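Local structure of soluble lytic murein transglycosylase (Escherichia coli, 1QSA) at residues A[536-539]-A[544-547]; A[574-579]-A[587-592]; A[503-508]-A[527-532]. The protein cleaves the glycosidic bond between N-acetylmuramic acid and N-acetylglucosamine in peptidoglycan, leaving a 1,6-anhydro bond on the muramic acid. All blocks are in the same frame, centred on the assembly; numbering follows the deposited sequence.

How the contacts relate
All three contacts are largely buried helix pairings, yet their chemistry differs. Contacts 1 and 3 lie within the Slt-type domain and share helix 523-540, which gives its end near Q539 to contact 1 and an earlier turn to contact 3. Contact 1 joins that helix to the next through one tyrosine ring and a capped helix start, contact 3 relies on small apolar branches, and contact 2 alone has a salt bridge across its segments. Contacts 1 and 2 touch, I546 packing on F575 and V576, with centres 13 Å apart. Contact 3 does not touch contact 2, and its first helix turns T503, H504 and K507 to the exposed side.

Contact 1 (A[536-539]-A[544-547]); sequences YVYQ and NRIF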
loop_
_atom_site.group_PDB
_atom_site.type_symbol
_atom_site.label_atom_id
_atom_site.label_comp_id
_atom_site.label_asym_id
_atom_site.label_seq_id
_atom_site.Cartn_x
_atom_site.Cartn_y
_atom_site.Cartn_z
ATOM N N TYR A 536 4.305 -6.551 -24.932
ATOM C CA TYR A 536 3.523 -7.757 -25.183
ATOM C C TYR A 536 2.032 -7.511 -24.914
ATOM O O TYR A 536 1.203 -7.767 -25.790
ATOM C CB TYR A 536 4.041 -8.925 -24.329
ATOM C CG TYR A 536 3.107 -10.123 -24.269
ATOM C CD1 TYR A 536 2.782 -10.854 -25.410
ATOM C CD2 TYR A 536 2.534 -10.507 -23.060
ATOM C CE1 TYR A 536 1.896 -11.953 -25.337
ATOM C CE2 TYR A 536 1.661 -11.588 -22.983
ATOM C CZ TYR A 536 1.350 -12.303 -24.114
ATOM O OH TYR A 536 0.506 -13.388 -23.999
ATOM N N VAL A 537 1.687 -6.998 -23.734
ATOM C CA VAL A 537 0.269 -6.753 -23.442
ATOM C C VAL A 537 -0.293 -5.598 -24.286
ATOM O O VAL A 537 -1.476 -5.585 -24.623
ATOM C CB VAL A 537 -0.030 -6.579 -21.915
ATOM C CG1 VAL A 537 0.254 -7.894 -21.169
ATOM C CG2 VAL A 537 0.763 -5.443 -21.321
ATOM N N TYR A 538 0.566 -4.650 -24.645
ATOM C CA TYR A 538 0.153 -3.522 -25.475
ATOM C C TYR A 538 -0.317 -4.010 -26.866
ATOM O O TYR A 538 -1.449 -3.745 -27.276
ATOM C CB TYR A 538 1.309 -2.520 -25.602
ATOM C CG TYR A 538 0.978 -1.202 -26.290
ATOM C CD1 TYR A 538 0.145 -0.256 -25.678
ATOM C CD2 TYR A 538 1.549 -0.874 -27.521
ATOM C CE1 TYR A 538 -0.099 0.986 -26.277
ATOM C CE2 TYR A 538 1.313 0.365 -28.127
ATOM C CZ TYR A 538 0.485 1.288 -27.488
ATOM O OH TYR A 538 0.234 2.509 -28.064
ATOM N N GLN A 539 0.517 -4.787 -27.559
ATOM C CA GLN A 539 0.146 -5.284 -28.879
ATOM C C GLN A 539 -1.005 -6.285 -28.795
ATOM O O GLN A 539 -1.873 -6.299 -29.658
ATOM C CB GLN A 539 1.365 -5.897 -29.598
ATOM C CG GLN A 539 1.961 -7.153 -28.954
ATOM C CD GLN A 539 1.189 -8.430 -29.286
ATOM O OE1 GLN A 539 0.720 -8.608 -30.408
ATOM N NE2 GLN A 539 1.056 -9.318 -28.303
ATOM N N ASN A 544 -3.707 -0.199 -27.015
ATOM C CA ASN A 544 -4.587 0.633 -26.197
ATOM C C ASN A 544 -4.034 0.653 -24.769
ATOM O O ASN A 544 -3.932 -0.389 -24.133
ATOM C CB ASN A 544 -6.000 0.038 -26.247
ATOM C CG ASN A 544 -6.995 0.832 -25.434
ATOM O OD1 ASN A 544 -6.860 0.943 -24.212
ATOM N ND2 ASN A 544 -8.023 1.368 -26.101
ATOM N N ARG A 545 -3.674 1.840 -24.286
ATOM C CA ARG A 545 -3.071 1.993 -22.964
ATOM C C ARG A 545 -3.987 1.674 -21.790
ATOM O O ARG A 545 -3.512 1.348 -20.702
ATOM C CB ARG A 545 -2.428 3.371 -22.817
ATOM C CG ARG A 545 -1.241 3.576 -23.779
ATOM C CD ARG A 545 -0.792 5.037 -23.764
ATOM N NE ARG A 545 -1.968 5.881 -23.978
ATOM C CZ ARG A 545 -2.331 6.894 -23.196
ATOM N NH1 ARG A 545 -1.553 7.296 -22.193
ATOM N NH2 ARG A 545 -3.460 7.550 -23.462
ATOM N N ILE A 546 -5.297 1.754 -21.995
ATOM C CA ILE A 546 -6.203 1.405 -20.902
ATOM C C ILE A 546 -6.074 -0.103 -20.677
ATOM O O ILE A 546 -5.879 -0.559 -19.548
ATOM C CB ILE A 546 -7.678 1.779 -21.241
ATOM C CG1 ILE A 546 -7.822 3.308 -21.278
ATOM C CG2 ILE A 546 -8.645 1.157 -20.220
ATOM C CD1 ILE A 546 -9.187 3.796 -21.791
ATOM N N PHE A 547 -6.154 -0.863 -21.772
ATOM C CA PHE A 547 -6.047 -2.324 -21.696
ATOM C C PHE A 547 -4.670 -2.804 -21.251
ATOM O O PHE A 547 -4.571 -3.676 -20.385
ATOM C CB PHE A 547 -6.395 -2.975 -23.043
ATOM C CG PHE A 547 -7.766 -2.623 -23.569
ATOM C CD1 PHE A 547 -8.790 -2.278 -22.704
ATOM C CD2 PHE A 547 -8.019 -2.635 -24.947
ATOM C CE1 PHE A 547 -10.053 -1.947 -23.189
ATOM C CE2 PHE A 547 -9.280 -2.305 -25.446
ATOM C CZ PHE A 547 -10.299 -1.962 -24.565
#
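The ring of Y538 and the side chain of R545 lie side by side and point the same way; Y538 contributes the largest share of the contact, lying against both N544 and R545. The ring is met at its edge: CG of R545 sits near the ring plane, 3.8 Å from CE1 of Y538. Only CG of the arginine touches the ring; the chain then bends at chi3 and its guanidinium plane stands 70° from the ring, with its end going to D595 and E613. With CG anti to the backbone N (chi1 -172°), the tyrosine ring swings across to the start of the second segment, where the same CE1 of Y538 comes within 3.9 Å of N544 N. No hydrogen bond links the two segments, so their link here is by van der Waals contact.

N544 is the N-cap of the following helix. Its OD1 accepts from F547 N at 3.1 Å, with a nearly straight N-H...O angle of 163° and the donor tilted from the carbonyl plane; I546 N adds a weak bond to the same oxygen. OD1 of N544 also stands over one face of the F547 ring, toward its rim, while ND2 of N544 is hydrogen-bonded to Y618 OH. Two N-H groups of the first turn thus find an acceptor in a buried setting. The guanidinium of R545 forms salt bridges with D595 and E613, which probably limit its rotation.

In the fold, the contact is the tight connection between helix 523-540 and helix 545-554 in the Slt-type domain. V537 and Y538 also touch S548 on the second helix, I546 turns to helix 572-578, and Y536 packs on F509 of helix 499-509.

Contact 2 (A[574-579]-A[587-592]); sequences AFVESI and YVKNVL
An extended lysine and a bent glutamate together bring K589 NZ to E577 OE1: the lysine leaves its helix with CG beside the backbone N (chi1 -70°) and runs fully extended beyond it, while the glutamate, whose CB points away from the other segment, folds back through a bend at chi2 (57°). The result is a salt bridge, K589 NZ to E577 OE1 at 2.7 Å. The ammonium meets OE1 on its syn side, a little out of the carboxylate plane. This carboxylate has further partners, since OE1 also accepts from Y352 OH and OE2 pairs with R293, so the buried charge is shared among several donors and is probably kept ionised.

Beneath the charged pair lies an apolar layer. CG1 of V576 rests 3.8 Å from CG of K589, placing the aliphatic part of the lysine over the valine, and CG2 of V576 reaches CG1 of V588 at 4.1 Å. The other branch of V588, CG2, meets CD1 of I579 at the same distance of 4.1 Å, so V588 touches two side chains of the facing segment, one with each methyl. V576 and V588 are also the closest pair by CA atoms, 7.1 Å apart.

The segment axes within helices 572-578 and 582-601 come within 10.2 Å, at 132° between their directions. The contact joins two helices of the C-terminal lysozyme-like catalytic domain. The V588 side chain is about 10 Å from that of E478, the predicted catalytic residue, and Y587 of the same helix is hydrogen-bonded to that glutamate.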
loop_
_atom_site.group_PDB
_atom_site.type_symbol
_atom_site.label_atom_id
_atom_site.label_comp_id
_atom_site.label_asym_id
_atom_site.label_seq_id
_atom_site.Cartn_x
_atom_site.Cartn_y
_atom_site.Cartn_z
ATOM N N ALA A 574 -16.077 5.264 -19.167
ATOM C CA ALA A 574 -16.968 4.338 -18.464
ATOM C C ALA A 574 -16.247 3.003 -18.228
ATOM O O ALA A 574 -16.393 2.390 -17.163
ATOM C CB ALA A 574 -18.253 4.122 -19.266
ATOM N N PHE A 575 -15.442 2.567 -19.193
ATOM C CA PHE A 575 -14.696 1.318 -19.012
ATOM C C PHE A 575 -13.688 1.459 -17.844
ATOM O O PHE A 575 -13.622 0.601 -16.978
ATOM C CB PHE A 575 -13.983 0.891 -20.289
ATOM C CG PHE A 575 -13.308 -0.440 -20.169
ATOM C CD1 PHE A 575 -14.022 -1.622 -20.365
ATOM C CD2 PHE A 575 -11.977 -0.521 -19.772
ATOM C CE1 PHE A 575 -13.405 -2.865 -20.155
ATOM C CE2 PHE A 575 -11.354 -1.749 -19.561
ATOM C CZ PHE A 575 -12.080 -2.920 -19.753
ATOM N N VAL A 576 -12.959 2.572 -17.795
ATOM C CA VAL A 576 -11.996 2.788 -16.706
ATOM C C VAL A 576 -12.707 2.845 -15.348
ATOM O O VAL A 576 -12.322 2.151 -14.398
ATOM C CB VAL A 576 -11.214 4.114 -16.908
ATOM C CG1 VAL A 576 -10.377 4.460 -15.644
ATOM C CG2 VAL A 576 -10.296 3.995 -18.114
ATOM N N GLU A 577 -13.780 3.630 -15.272
ATOM C CA GLU A 577 -14.495 3.802 -14.014
ATOM C C GLU A 577 -15.190 2.546 -13.503
ATOM O O GLU A 577 -15.343 2.368 -12.292
ATOM C CB GLU A 577 -15.506 4.954 -14.116
ATOM C CG GLU A 577 -16.039 5.378 -12.751
ATOM C CD GLU A 577 -14.923 5.782 -11.804
ATOM O OE1 GLU A 577 -14.095 6.619 -12.185
ATOM O OE2 GLU A 577 -14.849 5.259 -10.681
ATOM N N SER A 578 -15.607 1.677 -14.425
ATOM C CA SER A 578 -16.311 0.453 -14.063
ATOM C C SER A 578 -15.418 -0.759 -13.790
ATOM O O SER A 578 -15.916 -1.831 -13.435
ATOM C CB SER A 578 -17.391 0.110 -15.105
ATOM O OG SER A 578 -16.827 -0.111 -16.382
ATOM N N ILE A 579 -14.107 -0.609 -13.952
ATOM C CA ILE A 579 -13.184 -1.713 -13.635
ATOM C C ILE A 579 -13.531 -2.104 -12.184
ATOM O O ILE A 579 -13.499 -1.276 -11.280
ATOM C CB ILE A 579 -11.725 -1.253 -13.753
ATOM C CG1 ILE A 579 -11.353 -1.155 -15.244
ATOM C CG2 ILE A 579 -10.801 -2.233 -13.016
ATOM C CD1 ILE A 579 -9.975 -0.518 -15.527
ATOM N N TYR A 587 -4.932 2.357 -10.570
ATOM C CA TYR A 587 -3.674 2.192 -11.307
ATOM C C TYR A 587 -3.809 2.787 -12.720
ATOM O O TYR A 587 -2.950 3.554 -13.172
ATOM C CB TYR A 587 -3.360 0.693 -11.391
ATOM C CG TYR A 587 -2.062 0.324 -12.076
ATOM C CD1 TYR A 587 -2.010 0.111 -13.453
ATOM C CD2 TYR A 587 -0.895 0.146 -11.340
ATOM C CE1 TYR A 587 -0.827 -0.274 -14.087
ATOM C CE2 TYR A 587 0.301 -0.243 -11.958
ATOM C CZ TYR A 587 0.324 -0.452 -13.331
ATOM O OH TYR A 587 1.470 -0.872 -13.956
ATOM N N VAL A 588 -4.890 2.432 -13.414
ATOM C CA VAL A 588 -5.120 2.904 -14.779
ATOM C C VAL A 588 -5.253 4.428 -14.811
ATOM O O VAL A 588 -4.640 5.084 -15.652
ATOM C CB VAL A 588 -6.344 2.207 -15.409
ATOM C CG1 VAL A 588 -6.651 2.795 -16.772
ATOM C CG2 VAL A 588 -6.042 0.713 -15.549
ATOM N N LYS A 589 -6.017 4.975 -13.871
ATOM C CA LYS A 589 -6.194 6.425 -13.783
ATOM C C LYS A 589 -4.846 7.112 -13.574
ATOM O O LYS A 589 -4.520 8.080 -14.260
ATOM C CB LYS A 589 -7.145 6.772 -12.638
ATOM C CG LYS A 589 -8.589 6.372 -12.916
ATOM C CD LYS A 589 -9.474 6.718 -11.744
ATOM C CE LYS A 589 -10.930 6.368 -12.031
ATOM N NZ LYS A 589 -11.775 6.626 -10.804
ATOM N N ASN A 590 -4.059 6.600 -12.637
ATOM C CA ASN A 590 -2.743 7.176 -12.378
ATOM C C ASN A 590 -1.835 7.106 -13.606
ATOM O O ASN A 590 -1.234 8.091 -14.002
ATOM C CB ASN A 590 -2.043 6.442 -11.226
ATOM C CG ASN A 590 -2.579 6.829 -9.866
ATOM O OD1 ASN A 590 -3.353 7.788 -9.726
ATOM N ND2 ASN A 590 -2.145 6.104 -8.842
ATOM N N VAL A 591 -1.735 5.928 -14.209
ATOM C CA VAL A 591 -0.833 5.766 -15.345
ATOM C C VAL A 591 -1.179 6.690 -16.519
ATOM O O VAL A 591 -0.284 7.283 -17.129
ATOM C CB VAL A 591 -0.729 4.280 -15.766
ATOM C CG1 VAL A 591 0.057 4.145 -17.074
ATOM C CG2 VAL A 591 -0.052 3.468 -14.642
ATOM N N LEU A 592 -2.475 6.851 -16.802
ATOM C CA LEU A 592 -2.904 7.740 -17.880
ATOM C C LEU A 592 -2.573 9.200 -17.535
ATOM O O LEU A 592 -2.064 9.927 -18.397
ATOM C CB LEU A 592 -4.398 7.573 -18.170
ATOM C CG LEU A 592 -4.785 6.185 -18.711
ATOM C CD1 LEU A 592 -6.305 6.113 -18.827
ATOM C CD2 LEU A 592 -4.124 5.885 -20.033
#

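Contact 3 (A[503-508]-A[527-532]); sequences THTVKM and INIGTS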
loop_
_atom_site.group_PDB
_atom_site.type_symbol
_atom_site.label_atom_id
_atom_site.label_comp_id
_atom_site.label_asym_id
_atom_site.label_seq_id
_atom_site.Cartn_x
_atom_site.Cartn_y
_atom_site.Cartn_z
ATOM N N THR A 503 10.712 -14.588 -16.014
ATOM C CA THR A 503 11.062 -15.862 -16.637
ATOM C C THR A 503 10.228 -16.104 -17.897
ATOM O O THR A 503 10.762 -16.458 -18.954
ATOM C CB THR A 503 10.848 -17.026 -15.638
ATOM O OG1 THR A 503 11.723 -16.854 -14.522
ATOM C CG2 THR A 503 11.151 -18.366 -16.297
ATOM N N HIS A 504 8.923 -15.861 -17.797
ATOM C CA HIS A 504 8.013 -16.056 -18.919
ATOM C C HIS A 504 8.305 -15.092 -20.076
ATOM O O HIS A 504 8.284 -15.482 -21.240
ATOM C CB HIS A 504 6.571 -15.895 -18.431
ATOM C CG HIS A 504 5.540 -16.295 -19.437
ATOM N ND1 HIS A 504 4.335 -15.636 -19.569
ATOM C CD2 HIS A 504 5.518 -17.303 -20.342
ATOM C CE1 HIS A 504 3.614 -16.225 -20.507
ATOM N NE2 HIS A 504 4.310 -17.238 -20.990
ATOM N N THR A 505 8.633 -13.845 -19.740
ATOM C CA THR A 505 8.934 -12.810 -20.736
ATOM C C THR A 505 10.241 -13.113 -21.475
ATOM O O THR A 505 10.324 -13.006 -22.699
ATOM C CB THR A 505 9.010 -11.415 -20.051
ATOM O OG1 THR A 505 7.713 -11.070 -19.549
ATOM C CG2 THR A 505 9.460 -10.346 -21.035
ATOM N N VAL A 506 11.265 -13.485 -20.717
ATOM C CA VAL A 506 12.561 -13.825 -21.288
ATOM C C VAL A 506 12.422 -14.996 -22.268
ATOM O O VAL A 506 13.058 -15.001 -23.320
ATOM C CB VAL A 506 13.559 -14.131 -20.145
ATOM C CG1 VAL A 506 14.751 -14.929 -20.629
ATOM C CG2 VAL A 506 13.979 -12.806 -19.490
ATOM N N LYS A 507 11.546 -15.950 -21.965
ATOM C CA LYS A 507 11.338 -17.080 -22.880
ATOM C C LYS A 507 10.556 -16.657 -24.133
ATOM O O LYS A 507 10.953 -16.965 -25.265
ATOM C CB LYS A 507 10.613 -18.222 -22.178
ATOM C CG LYS A 507 10.286 -19.399 -23.104
ATOM C CD LYS A 507 9.721 -20.551 -22.310
ATOM C CE LYS A 507 9.433 -21.757 -23.195
ATOM N NZ LYS A 507 8.998 -22.923 -22.367
ATOM N N MET A 508 9.469 -15.910 -23.927
ATOM C CA MET A 508 8.632 -15.446 -25.036
ATOM C C MET A 508 9.364 -14.561 -26.048
ATOM O O MET A 508 9.127 -14.672 -27.251
ATOM C CB MET A 508 7.421 -14.660 -24.507
ATOM C CG MET A 508 6.187 -15.484 -24.143
ATOM S SD MET A 508 4.690 -14.442 -23.928
ATOM C CE MET A 508 5.264 -12.859 -24.564
ATOM N N ILE A 527 14.362 -2.502 -17.006
ATOM C CA ILE A 527 13.742 -1.787 -18.122
ATOM C C ILE A 527 13.643 -2.681 -19.366
ATOM O O ILE A 527 12.642 -2.670 -20.061
ATOM C CB ILE A 527 14.496 -0.451 -18.412
ATOM C CG1 ILE A 527 14.251 0.528 -17.258
ATOM C CG2 ILE A 527 14.027 0.183 -19.720
ATOM C CD1 ILE A 527 15.200 1.733 -17.239
ATOM N N ASN A 528 14.667 -3.490 -19.608
ATOM C CA ASN A 528 14.676 -4.417 -20.748
ATOM C C ASN A 528 13.494 -5.409 -20.640
ATOM O O ASN A 528 12.618 -5.472 -21.524
ATOM C CB ASN A 528 16.019 -5.167 -20.737
ATOM C CG ASN A 528 16.183 -6.134 -21.912
ATOM O OD1 ASN A 528 15.424 -6.101 -22.882
ATOM N ND2 ASN A 528 17.184 -7.004 -21.821
ATOM N N ILE A 529 13.423 -6.136 -19.521
ATOM C CA ILE A 529 12.374 -7.134 -19.336
ATOM C C ILE A 529 10.984 -6.527 -19.157
ATOM O O ILE A 529 9.993 -7.040 -19.696
ATOM C CB ILE A 529 12.733 -8.073 -18.160
ATOM C CG1 ILE A 529 14.020 -8.825 -18.512
ATOM C CG2 ILE A 529 11.587 -9.073 -17.875
ATOM C CD1 ILE A 529 14.601 -9.675 -17.388
ATOM N N GLY A 530 10.928 -5.392 -18.467
ATOM C CA GLY A 530 9.655 -4.732 -18.225
ATOM C C GLY A 530 9.063 -4.125 -19.479
ATOM O O GLY A 530 7.860 -4.278 -19.738
ATOM N N THR A 531 9.879 -3.434 -20.277
ATOM C CA THR A 531 9.361 -2.860 -21.534
ATOM C C THR A 531 8.919 -3.981 -22.484
ATOM O O THR A 531 7.989 -3.818 -23.263
ATOM C CB THR A 531 10.378 -1.950 -22.274
ATOM O OG1 THR A 531 11.586 -2.671 -22.567
ATOM C CG2 THR A 531 10.675 -0.685 -21.465
ATOM N N SER A 532 9.596 -5.119 -22.415
ATOM C CA SER A 532 9.228 -6.270 -23.233
ATOM C C SER A 532 7.836 -6.795 -22.838
ATOM O O SER A 532 6.966 -6.934 -23.695
ATOM C CB SER A 532 10.274 -7.380 -23.149
ATOM O OG SER A 532 11.427 -7.013 -23.887
#
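I529 meets both T505 and V506, and it opens the contact on the second segment, since I527 and N528 turn instead to Y460 and its helix 454-461. Its two branches divide the work. CD1 of I529 reaches forward to CG2 of V506 at 3.8 Å, the two side chains crossing at a slant, whereas CG2 of I529, placed anti to the backbone N by a chi1 of -63° for CG1, lies 4.0 Å from CG2 of T505. The backbone takes part too: I529 O is 3.6 Å from the same T505 methyl. An alanine at I529 would lack both branches, and would probably leave the methyls of V506 and T505 facing a gap between the helices.

G530 comes next on the far side of the helix, and T531 takes no part across the contact; its OG1 bonds to I527 O at 2.7 Å. One turn beyond I529, S532 returns to the interface, and its CB stands 3.7 Å from CG2 of T505. That methyl is therefore set among I529 O, I529 CG2 and S532 CB. Its position follows from the threonine rotamer (chi1 -66°), which puts CG2 anti to the backbone N and leaves OG1 to hydrogen-bond to T501 O within its own helix.

The segment axes of helix 499-509 and helix 523-540, both in the Slt-type domain, cross at 78°, 9.6 Å apart at closest, a steep crossing which confines the contact to about one turn of each helix. I529 also touches A502 and Y514, and S532 touches F509. With no hydrogen bond found across the segments, and with the threonine hydroxyl engaged in its own helix, cohesion here rests on methyl and methylene packing, with one methyl also against a backbone carbonyl.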